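Local coordinates for reticulocyte binding protein (Streptococcus agalactiae COH1, PDB 3FAX) that probably hydrolyses alpha-1,6 linkages of alpha-glucans such as pullulan or glycogen, as a multidomain surface pullulanase of the alpha-amylase superfamily, at residues Arg455-Gly460 with Ile484-Arg489; Trp506-Asp511 with Asn557-Ser562; Asp518-Ser523 with Val566-Ala571. One frame throughout, in Å; residues are numbered along the deposited sequence.

How the contacts relate
All three contacts belong to the closed eight-stranded parallel barrel of the amylase-type domain and its connecting loops, with centres about 14 to 15 Å apart. Contact 1 comes first along the chain and joins strands 453-456 and 482-485 where they run out into loops. Contacts 2 and 3 alternate: each calcium-binding loop of contact 2 precedes a barrel strand, 513-517 or 566-568, and contact 3 pairs helix 518-525 with strand 566-568 and its following loop. Trp488 packs on Asp518 and Tyr569, and contacts 1 and 3 touch the same glucose. Segment 557-562 runs from the sugar side, where Asn557 ND2 meets Asp518 OD1, to the calcium at Asp561, well away from the sugars.

Contact 1 (Arg455-Gly460 with Ile484-Arg489); sequences RFDMMG and IGEGWR. With GLC (alpha-D-glucopyranose), chain B; GLC (alpha-D-glucopyranose), chain C.
Ile484 opens the pairing through its carbonyl: Phe456 N reaches Ile484 O at 2.9 Å, in parallel register, while Ile484 CG1 rests 3.9 Å from Arg455 CB. Gly485 carries no side chain, and the methyl of Met459 takes the adjoining place, with CE 3.4 Å from Gly485 CA. Glu486 returns the ladder with its N to Phe456 O, then turns its side chain toward Arg455, Asp457 and the Met458 amide. CG lies anti to the carbonyl carbon (chi1 -65°), and the extended chain carries the carboxylate to the loop 457-458. There OE1 accepts Met458 N at 3.1 Å in a nearly straight bond (172°), approached on the anti side. Asp457 OD1 also lies 3.1 Å from Glu486 OE1, two acceptors with no bond between them; Arg455 spans them, NH1 salt-bridged to Asp457 OD1 at 3.0 Å and NH2 more loosely to Glu486 OE1. The other oxygen, OE2, receives Trp488 NE1 at 2.8 Å, a donor that sits 76° out of the carboxylate plane. Glu486 O takes weak bonds from Met459 N and Gly460 N, and water 1 continues the link from Gly460 N to Trp488 O. Trp488 is layered: Glu486 CB under one face of the indole, a glucose O3 over the opposite face, and Met458 SD at the edge in a Met-aromatic contact. Joined by helix 464-477, this is a beta-alpha-beta unit of a TIM barrel, and the acidic cluster where strands 453-456 and 482-485 end, beside bound sugar, is consistent with the active site of alpha-amylase relatives.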
loop_
_atom_site.group_PDB
_atom_site.type_symbol
_atom_site.label_atom_id
_atom_site.label_comp_id
_atom_site.label_asym_id
_atom_site.label_seq_id
_atom_site.Cartn_x
_atom_site.Cartn_y
_atom_site.Cartn_z
ATOM N N ARG A 455 4.679 -0.413 -2.515
ATOM C CA ARG A 455 4.227 0.080 -1.241
ATOM C C ARG A 455 3.172 -0.916 -0.781
ATOM O O ARG A 455 2.139 -1.052 -1.431
ATOM C CB ARG A 455 3.643 1.487 -1.409
ATOM C CG ARG A 455 2.988 2.079 -0.167
ATOM C CD ARG A 455 1.450 1.872 -0.170
ATOM N NE ARG A 455 0.795 2.584 0.923
ATOM C CZ ARG A 455 -0.396 2.273 1.453
ATOM N NH1 ARG A 455 -1.119 1.246 1.007
ATOM N NH2 ARG A 455 -0.871 3.004 2.452
ATOM N N PHE A 456 3.454 -1.633 0.304
ATOM C CA PHE A 456 2.512 -2.630 0.857
ATOM C C PHE A 456 1.487 -2.017 1.799
ATOM O O PHE A 456 1.839 -1.475 2.848
ATOM C CB PHE A 456 3.257 -3.722 1.621
ATOM C CG PHE A 456 4.007 -4.660 0.742
ATOM C CD1 PHE A 456 3.407 -5.818 0.275
ATOM C CD2 PHE A 456 5.309 -4.383 0.356
ATOM C CE1 PHE A 456 4.105 -6.695 -0.546
ATOM C CE2 PHE A 456 6.014 -5.251 -0.465
ATOM C CZ PHE A 456 5.417 -6.403 -0.919
ATOM N N ASP A 457 0.219 -2.131 1.431
ATOM C CA ASP A 457 -0.874 -1.743 2.315
ATOM C C ASP A 457 -0.906 -2.692 3.515
ATOM O O ASP A 457 -0.687 -3.891 3.358
ATOM C CB ASP A 457 -2.205 -1.791 1.552
ATOM C CG ASP A 457 -3.377 -1.200 2.348
ATOM O OD1 ASP A 457 -3.415 0.039 2.534
ATOM O OD2 ASP A 457 -4.261 -1.980 2.770
ATOM N N MET A 458 -1.169 -2.141 4.702
ATOM C CA MET A 458 -1.254 -2.904 5.952
ATOM C C MET A 458 -0.227 -4.009 5.954
ATOM O O MET A 458 -0.572 -5.175 6.028
ATOM C CB MET A 458 -2.645 -3.524 6.149
ATOM C CG MET A 458 -3.807 -2.557 6.170
ATOM S SD MET A 458 -3.890 -1.455 7.594
ATOM C CE MET A 458 -5.534 -0.789 7.331
ATOM N N MET A 459 1.044 -3.645 5.854
ATOM C CA MET A 459 2.084 -4.649 5.721
ATOM C C MET A 459 2.170 -5.538 6.965
ATOM O O MET A 459 2.529 -6.714 6.881
ATOM C CB MET A 459 3.420 -3.993 5.453
ATOM C CG MET A 459 4.437 -4.933 4.882
ATOM S SD MET A 459 6.014 -4.129 4.871
ATOM C CE MET A 459 6.134 -3.566 3.208
ATOM N N GLY A 460 1.819 -4.974 8.115
ATOM C CA GLY A 460 1.877 -5.699 9.374
ATOM C C GLY A 460 0.888 -6.850 9.471
ATOM O O GLY A 460 0.936 -7.636 10.425
ATOM N N ILE A 484 8.524 -0.143 0.353
ATOM C CA ILE A 484 8.056 0.412 1.624
ATOM C C ILE A 484 6.725 -0.245 1.983
ATOM O O ILE A 484 6.189 -1.021 1.195
ATOM C CB ILE A 484 7.948 1.954 1.582
ATOM C CG1 ILE A 484 6.843 2.399 0.625
ATOM C CG2 ILE A 484 9.306 2.575 1.189
ATOM C CD1 ILE A 484 6.776 3.903 0.421
ATOM N N GLY A 485 6.208 0.040 3.177
ATOM C CA GLY A 485 4.884 -0.451 3.560
ATOM C C GLY A 485 4.383 0.120 4.868
ATOM O O GLY A 485 5.153 0.658 5.657
ATOM N N GLU A 486 3.079 0.007 5.088
ATOM C CA GLU A 486 2.482 0.392 6.363
ATOM C C GLU A 486 2.782 -0.697 7.391
ATOM O O GLU A 486 2.195 -1.774 7.323
ATOM C CB GLU A 486 0.969 0.517 6.235
ATOM C CG GLU A 486 0.453 1.604 5.342
ATOM C CD GLU A 486 -1.060 1.766 5.496
ATOM O OE1 GLU A 486 -1.825 0.878 5.033
ATOM O OE2 GLU A 486 -1.481 2.778 6.098
ATOM N N GLY A 487 3.680 -0.416 8.336
ATOM C CA GLY A 487 4.071 -1.393 9.362
ATOM C C GLY A 487 3.277 -1.335 10.668
ATOM O O GLY A 487 3.818 -1.618 11.735
ATOM N N TRP A 488 1.996 -0.990 10.601
ATOM C CA TRP A 488 1.177 -0.927 11.810
ATOM C C TRP A 488 1.037 -2.322 12.458
ATOM O O TRP A 488 0.785 -3.314 11.774
ATOM C CB TRP A 488 -0.217 -0.374 11.514
ATOM C CG TRP A 488 -0.312 0.739 10.510
ATOM C CD1 TRP A 488 -1.156 0.790 9.446
ATOM C CD2 TRP A 488 0.441 1.957 10.482
ATOM N NE1 TRP A 488 -0.976 1.956 8.748
ATOM C CE2 TRP A 488 -0.007 2.697 9.369
ATOM C CE3 TRP A 488 1.443 2.499 11.291
ATOM C CZ2 TRP A 488 0.517 3.943 9.039
ATOM C CZ3 TRP A 488 1.961 3.733 10.968
ATOM C CH2 TRP A 488 1.496 4.447 9.849
ATOM N N ARG A 489 1.183 -2.389 13.776
ATOM C CA ARG A 489 1.085 -3.667 14.505
ATOM C C ARG A 489 -0.350 -4.189 14.538
ATOM O O ARG A 489 -1.064 -4.039 15.536
ATOM C CB ARG A 489 1.605 -3.505 15.925
ATOM C CG ARG A 489 3.052 -3.098 15.987
ATOM C CD ARG A 489 3.470 -2.768 17.394
ATOM N NE ARG A 489 4.788 -2.150 17.408
ATOM C CZ ARG A 489 5.023 -0.853 17.220
ATOM N NH1 ARG A 489 4.028 0.004 17.016
ATOM N NH2 ARG A 489 6.275 -0.406 17.248
HETATM C C1 GLC B . -1.569 3.157 14.493
HETATM C C2 GLC B . -1.101 4.155 13.438
HETATM C C3 GLC B . -2.256 4.576 12.550
HETATM C C4 GLC B . -2.943 3.347 11.988
HETATM C C5 GLC B . -3.386 2.440 13.127
HETATM C C6 GLC B . -4.099 1.208 12.573
HETATM O O2 GLC B . -0.573 5.311 14.042
HETATM O O3 GLC B . -1.786 5.379 11.494
HETATM O O4 GLC B . -4.068 3.777 11.262
HETATM O O5 GLC B . -2.249 2.071 13.884
HETATM O O6 GLC B . -4.105 0.174 13.525
HETATM C C1 GLC C . -4.143 3.264 9.919
HETATM C C2 GLC C . -4.381 4.431 8.958
HETATM C C3 GLC C . -5.824 4.940 8.970
HETATM C C4 GLC C . -6.839 3.806 8.996
HETATM C C5 GLC C . -6.465 2.797 10.084
HETATM C C6 GLC C . -7.440 1.626 10.167
HETATM O O2 GLC C . -3.517 5.498 9.283
HETATM O O3 GLC C . -6.069 5.697 7.809
HETATM O O4 GLC C . -8.124 4.363 9.194
HETATM O O5 GLC C . -5.168 2.297 9.798
HETATM O O6 GLC C . -7.347 0.840 8.995
HETATM O O HOH W 1 -0.125 -3.050 9.215
#

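Contact 2 (Trp506-Asp511 with Asn557-Ser562); sequences WMKSTD and NFEADS. With CA (calcium ion), chain F.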
loop_
_atom_site.group_PDB
_atom_site.type_symbol
_atom_site.label_atom_id
_atom_site.label_comp_id
_atom_site.label_asym_id
_atom_site.label_seq_id
_atom_site.Cartn_x
_atom_site.Cartn_y
_atom_site.Cartn_z
ATOM N N TRP A 506 9.791 -5.214 13.014
ATOM C CA TRP A 506 10.617 -5.976 12.079
ATOM C C TRP A 506 11.845 -5.184 11.616
ATOM O O TRP A 506 12.822 -5.769 11.141
ATOM C CB TRP A 506 9.743 -6.353 10.876
ATOM C CG TRP A 506 10.375 -7.163 9.795
ATOM C CD1 TRP A 506 11.208 -8.231 9.940
ATOM C CD2 TRP A 506 10.174 -6.998 8.384
ATOM N NE1 TRP A 506 11.562 -8.726 8.706
ATOM C CE2 TRP A 506 10.937 -7.987 7.734
ATOM C CE3 TRP A 506 9.429 -6.099 7.607
ATOM C CZ2 TRP A 506 10.982 -8.106 6.345
ATOM C CZ3 TRP A 506 9.478 -6.214 6.225
ATOM C CH2 TRP A 506 10.250 -7.210 5.610
ATOM N N MET A 507 11.797 -3.858 11.763
ATOM C CA MET A 507 12.874 -2.991 11.288
ATOM C C MET A 507 14.224 -3.211 11.992
ATOM O O MET A 507 15.267 -2.911 11.408
ATOM C CB MET A 507 12.463 -1.522 11.401
ATOM C CG MET A 507 11.274 -1.129 10.535
ATOM S SD MET A 507 11.488 -1.453 8.770
ATOM C CE MET A 507 10.678 -3.036 8.607
ATOM N N LYS A 508 14.204 -3.717 13.229
ATOM C CA LYS A 508 15.430 -4.135 13.940
ATOM C C LYS A 508 16.226 -5.145 13.124
ATOM O O LYS A 508 17.454 -5.065 13.037
ATOM C CB LYS A 508 15.109 -4.852 15.255
ATOM C CG LYS A 508 14.382 -4.077 16.316
ATOM C CD LYS A 508 14.009 -5.009 17.470
ATOM C CE LYS A 508 12.841 -4.470 18.290
ATOM N NZ LYS A 508 13.152 -3.197 19.000
ATOM N N SER A 509 15.500 -6.106 12.551
ATOM C CA SER A 509 16.086 -7.310 11.971
ATOM C C SER A 509 15.848 -7.453 10.462
ATOM O O SER A 509 15.604 -8.557 9.978
ATOM C CB SER A 509 15.567 -8.543 12.730
ATOM O OG SER A 509 14.164 -8.483 12.935
ATOM N N THR A 510 15.903 -6.334 9.739
ATOM C CA THR A 510 16.094 -6.318 8.275
ATOM C C THR A 510 16.507 -4.926 7.823
ATOM O O THR A 510 16.275 -3.949 8.523
ATOM C CB THR A 510 14.828 -6.717 7.455
ATOM O OG1 THR A 510 13.638 -6.331 8.158
ATOM C CG2 THR A 510 14.805 -8.215 7.166
ATOM N N ASP A 511 17.128 -4.844 6.655
ATOM C CA ASP A 511 17.375 -3.567 6.007
ATOM C C ASP A 511 16.891 -3.658 4.573
ATOM O O ASP A 511 17.569 -3.243 3.632
ATOM C CB ASP A 511 18.857 -3.175 6.082
ATOM C CG ASP A 511 19.274 -2.722 7.472
ATOM O OD1 ASP A 511 18.496 -1.999 8.140
ATOM O OD2 ASP A 511 20.391 -3.084 7.897
ATOM N N ASN A 557 8.665 5.229 18.657
ATOM C CA ASN A 557 7.680 4.144 18.780
ATOM C C ASN A 557 8.130 2.804 18.176
ATOM O O ASN A 557 7.406 1.820 18.266
ATOM C CB ASN A 557 6.313 4.575 18.204
ATOM C CG ASN A 557 6.355 4.867 16.701
ATOM O OD1 ASN A 557 7.417 5.060 16.112
ATOM N ND2 ASN A 557 5.184 4.900 16.082
ATOM N N PHE A 558 9.310 2.782 17.557
ATOM C CA PHE A 558 9.951 1.538 17.111
ATOM C C PHE A 558 11.437 1.782 16.861
ATOM O O PHE A 558 11.865 2.934 16.752
ATOM C CB PHE A 558 9.267 0.952 15.858
ATOM C CG PHE A 558 9.577 1.677 14.572
ATOM C CD1 PHE A 558 10.668 1.305 13.794
ATOM C CD2 PHE A 558 8.758 2.704 14.120
ATOM C CE1 PHE A 558 10.951 1.966 12.605
ATOM C CE2 PHE A 558 9.029 3.362 12.921
ATOM C CZ PHE A 558 10.127 2.995 12.168
ATOM N N GLU A 559 12.216 0.708 16.766
ATOM C CA GLU A 559 13.666 0.824 16.609
ATOM C C GLU A 559 14.064 0.816 15.133
ATOM O O GLU A 559 13.900 -0.190 14.438
ATOM C CB GLU A 559 14.405 -0.292 17.364
ATOM C CG GLU A 559 15.852 0.090 17.723
ATOM C CD GLU A 559 16.728 -1.097 18.095
ATOM O OE1 GLU A 559 16.307 -1.912 18.943
ATOM O OE2 GLU A 559 17.848 -1.200 17.546
ATOM N N ALA A 560 14.577 1.947 14.664
ATOM C CA ALA A 560 15.116 2.063 13.309
ATOM C C ALA A 560 16.634 2.093 13.404
ATOM O O ALA A 560 17.212 3.134 13.730
ATOM C CB ALA A 560 14.599 3.325 12.633
ATOM N N ASP A 561 17.278 0.956 13.138
ATOM C CA ASP A 561 18.754 0.875 13.195
ATOM C C ASP A 561 19.424 1.279 11.877
ATOM O O ASP A 561 20.646 1.206 11.740
ATOM C CB ASP A 561 19.229 -0.513 13.652
ATOM C CG ASP A 561 18.835 -1.630 12.696
ATOM O OD1 ASP A 561 18.024 -1.397 11.782
ATOM O OD2 ASP A 561 19.334 -2.760 12.873
ATOM N N SER A 562 18.617 1.711 10.916
ATOM C CA SER A 562 19.120 2.278 9.679
ATOM C C SER A 562 18.141 3.344 9.180
ATOM O O SER A 562 16.931 3.153 9.261
ATOM C CB SER A 562 19.301 1.177 8.637
ATOM O OG SER A 562 19.798 1.716 7.428
HETATM CA CA CA F . 16.918 -2.217 9.890
#
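Asp561 and Met507 meet at a calcium ion, which Asp561 OD1 binds at 2.3 Å and Met507 O at 2.4 Å. Those two oxygens are held as metal ligands and share no hydrogen bond. On Asp561 the carboxylate carbon stands between backbone N and carbonyl carbon (chi1 63°), which directs it at the 506-511 loop; OD1 takes the metal, and OD2, near Lys508 O, another acceptor, stays 3.9 Å from the calcium. Thr510 O adds a bond of 2.3 Å to the calcium. Asp511 binds through one oxygen alone: its OD1 is 2.4 Å from the ion, whereas its OD2 stays 4.1 Å from the calcium. The same OD1 packs against Ser562 CB. Both carboxylates are therefore monodentate, and Asp565 supplies the remaining protein oxygens.

Beside the ion, Met507 points its CB toward the other segment, and CG approaches Phe558 CE1 at 3.7 Å, coming in obliquely to the ring; bends at chi2 and chi3 then carry the sulfur and methyl away. Lys508 runs extended through chi3 and folds at its last torsion (chi4 -65°), bringing NZ to Glu559 OE1 at 3.4 Å, a salt bridge whose hydrogen bond is weak, between two exposed side chains. The two side chains cross at about a right angle.

The two loops lead into strands 513-517 and 566-568. Phe558 packs on Val515 of strand 513-517 and Val566 of strand 566-568, Met507 also reaches Val515, and Trp506 turns back to Ala464 and Ile467 of helix 464-477.

Contact 3 (Asp518-Ser523 with Val566-Ala571); sequences DDIRNS and VVQYIA. With GLC (alpha-D-glucopyranose), chain B.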
loop_
_atom_site.group_PDB
_atom_site.type_symbol
_atom_site.label_atom_id
_atom_site.label_comp_id
_atom_site.label_asym_id
_atom_site.label_seq_id
_atom_site.Cartn_x
_atom_site.Cartn_y
_atom_site.Cartn_z
ATOM N N ASP A 518 4.689 6.973 11.734
ATOM C CA ASP A 518 3.566 7.695 12.332
ATOM C C ASP A 518 4.015 8.592 13.495
ATOM O O ASP A 518 3.307 9.528 13.867
ATOM C CB ASP A 518 2.431 6.738 12.764
ATOM C CG ASP A 518 2.905 5.587 13.654
ATOM O OD1 ASP A 518 4.061 5.126 13.517
ATOM O OD2 ASP A 518 2.095 5.123 14.479
ATOM N N ASP A 519 5.196 8.322 14.055
ATOM C CA ASP A 519 5.717 9.134 15.164
ATOM C C ASP A 519 6.047 10.550 14.701
ATOM O O ASP A 519 5.657 11.527 15.353
ATOM C CB ASP A 519 6.965 8.496 15.793
ATOM C CG ASP A 519 7.204 8.974 17.211
ATOM O OD1 ASP A 519 6.290 8.779 18.044
ATOM O OD2 ASP A 519 8.290 9.536 17.501
ATOM N N ILE A 520 6.769 10.662 13.586
ATOM C CA ILE A 520 7.109 11.979 13.036
ATOM C C ILE A 520 5.831 12.678 12.553
ATOM O O ILE A 520 5.644 13.866 12.801
ATOM C CB ILE A 520 8.197 11.898 11.925
ATOM C CG1 ILE A 520 8.761 13.288 11.610
ATOM C CG2 ILE A 520 7.659 11.263 10.669
ATOM C CD1 ILE A 520 10.028 13.257 10.778
ATOM N N ARG A 521 4.947 11.923 11.901
ATOM C CA ARG A 521 3.632 12.417 11.501
ATOM C C ARG A 521 2.882 13.001 12.706
ATOM O O ARG A 521 2.563 14.194 12.724
ATOM C CB ARG A 521 2.818 11.276 10.859
ATOM C CG ARG A 521 1.413 11.640 10.392
ATOM C CD ARG A 521 0.508 10.413 10.314
ATOM N NE ARG A 521 0.154 9.872 11.633
ATOM C CZ ARG A 521 -0.378 8.666 11.850
ATOM N NH1 ARG A 521 -0.640 7.843 10.842
ATOM N NH2 ARG A 521 -0.668 8.274 13.086
ATOM N N ASN A 522 2.609 12.163 13.707
ATOM C CA ASN A 522 1.892 12.611 14.911
ATOM C C ASN A 522 2.559 13.818 15.549
ATOM O O ASN A 522 1.880 14.757 15.960
ATOM C CB ASN A 522 1.795 11.492 15.959
ATOM C CG ASN A 522 0.926 10.319 15.501
ATOM O OD1 ASN A 522 0.144 10.431 14.552
ATOM N ND2 ASN A 522 1.072 9.182 16.176
ATOM N N SER A 523 3.889 13.789 15.620
ATOM C CA SER A 523 4.651 14.829 16.310
ATOM C C SER A 523 4.580 16.172 15.610
ATOM O O SER A 523 4.521 17.210 16.270
ATOM C CB SER A 523 6.122 14.432 16.455
ATOM O OG SER A 523 6.308 13.589 17.571
ATOM N N VAL A 566 12.990 4.002 7.690
ATOM C CA VAL A 566 11.971 4.996 8.019
ATOM C C VAL A 566 11.522 5.755 6.776
ATOM O O VAL A 566 12.326 6.373 6.080
ATOM C CB VAL A 566 12.482 5.967 9.116
ATOM C CG1 VAL A 566 11.498 7.107 9.359
ATOM C CG2 VAL A 566 12.736 5.198 10.412
ATOM N N VAL A 567 10.228 5.663 6.496
ATOM C CA VAL A 567 9.583 6.504 5.512
ATOM C C VAL A 567 8.993 7.692 6.268
ATOM O O VAL A 567 8.078 7.537 7.095
ATOM C CB VAL A 567 8.480 5.733 4.756
ATOM C CG1 VAL A 567 7.865 6.615 3.672
ATOM C CG2 VAL A 567 9.052 4.435 4.170
ATOM N N GLN A 568 9.540 8.876 6.004
ATOM C CA GLN A 568 9.150 10.074 6.735
ATOM C C GLN A 568 7.962 10.706 6.027
ATOM O O GLN A 568 8.025 10.954 4.822
ATOM C CB GLN A 568 10.310 11.069 6.813
ATOM C CG GLN A 568 11.634 10.497 7.344
ATOM C CD GLN A 568 11.768 10.510 8.871
ATOM O OE1 GLN A 568 12.877 10.623 9.397
ATOM N NE2 GLN A 568 10.650 10.386 9.579
ATOM N N TYR A 569 6.879 10.955 6.766
ATOM C CA TYR A 569 5.697 11.585 6.185
ATOM C C TYR A 569 4.823 12.346 7.190
ATOM O O TYR A 569 4.882 12.114 8.404
ATOM C CB TYR A 569 4.865 10.547 5.418
ATOM C CG TYR A 569 3.843 9.752 6.226
ATOM C CD1 TYR A 569 4.175 9.146 7.427
ATOM C CD2 TYR A 569 2.555 9.573 5.749
ATOM C CE1 TYR A 569 3.243 8.406 8.141
ATOM C CE2 TYR A 569 1.626 8.843 6.444
ATOM C CZ TYR A 569 1.971 8.256 7.637
ATOM O OH TYR A 569 1.024 7.533 8.318
ATOM N N ILE A 570 4.032 13.272 6.655
ATOM C CA ILE A 570 3.045 14.026 7.428
ATOM C C ILE A 570 1.644 13.967 6.796
ATOM O O ILE A 570 0.654 14.313 7.449
ATOM C CB ILE A 570 3.477 15.500 7.628
ATOM C CG1 ILE A 570 3.931 16.135 6.310
ATOM C CG2 ILE A 570 4.580 15.591 8.656
ATOM C CD1 ILE A 570 4.303 17.609 6.423
ATOM N N ALA A 571 1.563 13.531 5.536
ATOM C CA ALA A 571 0.286 13.337 4.861
ATOM C C ALA A 571 0.348 12.157 3.912
ATOM O O ALA A 571 1.409 11.789 3.429
ATOM C CB ALA A 571 -0.102 14.579 4.109
HETATM C C1 GLC B . -1.569 3.157 14.493
HETATM C C2 GLC B . -1.101 4.155 13.438
HETATM C C3 GLC B . -2.256 4.576 12.550
HETATM C C4 GLC B . -2.943 3.347 11.988
HETATM C C5 GLC B . -3.386 2.440 13.127
HETATM C C6 GLC B . -4.099 1.208 12.573
HETATM O O2 GLC B . -0.573 5.311 14.042
HETATM O O3 GLC B . -1.786 5.379 11.494
HETATM O O4 GLC B . -4.068 3.777 11.262
HETATM O O5 GLC B . -2.249 2.071 13.884
HETATM O O6 GLC B . -4.105 0.174 13.525
#
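Arg521 NH1 is shared by two acceptors: it donates to Tyr569 OH, 3.0 Å away, and to a bound glucose, with Arg521 NH1 to GLC O3 at 2.8 Å. The sugar bond is almost straight (175°), with O3 at the guanidinium edge near its plane, whereas the phenol oxygen is tilted from that plane and its bond is bent. The Arg521 and Tyr569 side chains run side by side and point the same way, with guanidinium and ring planes 57° apart. Arginine's aliphatic part makes the contact at the ring: Arg521 CD comes 3.7 Å from Tyr569 CZ, and CG sits over one face toward the rim. Nearer the backbone, Arg521 CB passes 3.3 Å from Tyr569 O, and Ile520 CG2 touches that same carbonyl from further round the helix, while Ile520 CD1 packs against the Gln568 side chain.

The bend at chi3 (70°), after an otherwise extended start, turns the guanidinium toward the Asp518 end of the helix, where Asp518 CB lies over one face. NE and NH2 both reach Asn522 OD1, side-on and in the guanidinium plane, and this two-nitrogen grip fixes the rotation of the group. Arg521 NH2 also donates to GLC O2 at 3.1 Å, and that hydroxyl, GLC O2, gives its own hydrogen to Asp518 OD2 at 2.7 Å.

Helix 518-525 thus holds two adjacent sugar hydroxyls with an arginine and an aspartate, and Asn522 and Tyr569 act as second-shell groups setting the arginine's place. Such paired donors and acceptor are consistent with recognition of the O2 and O3 hydroxyls, in keeping with a glucan-binding cleft.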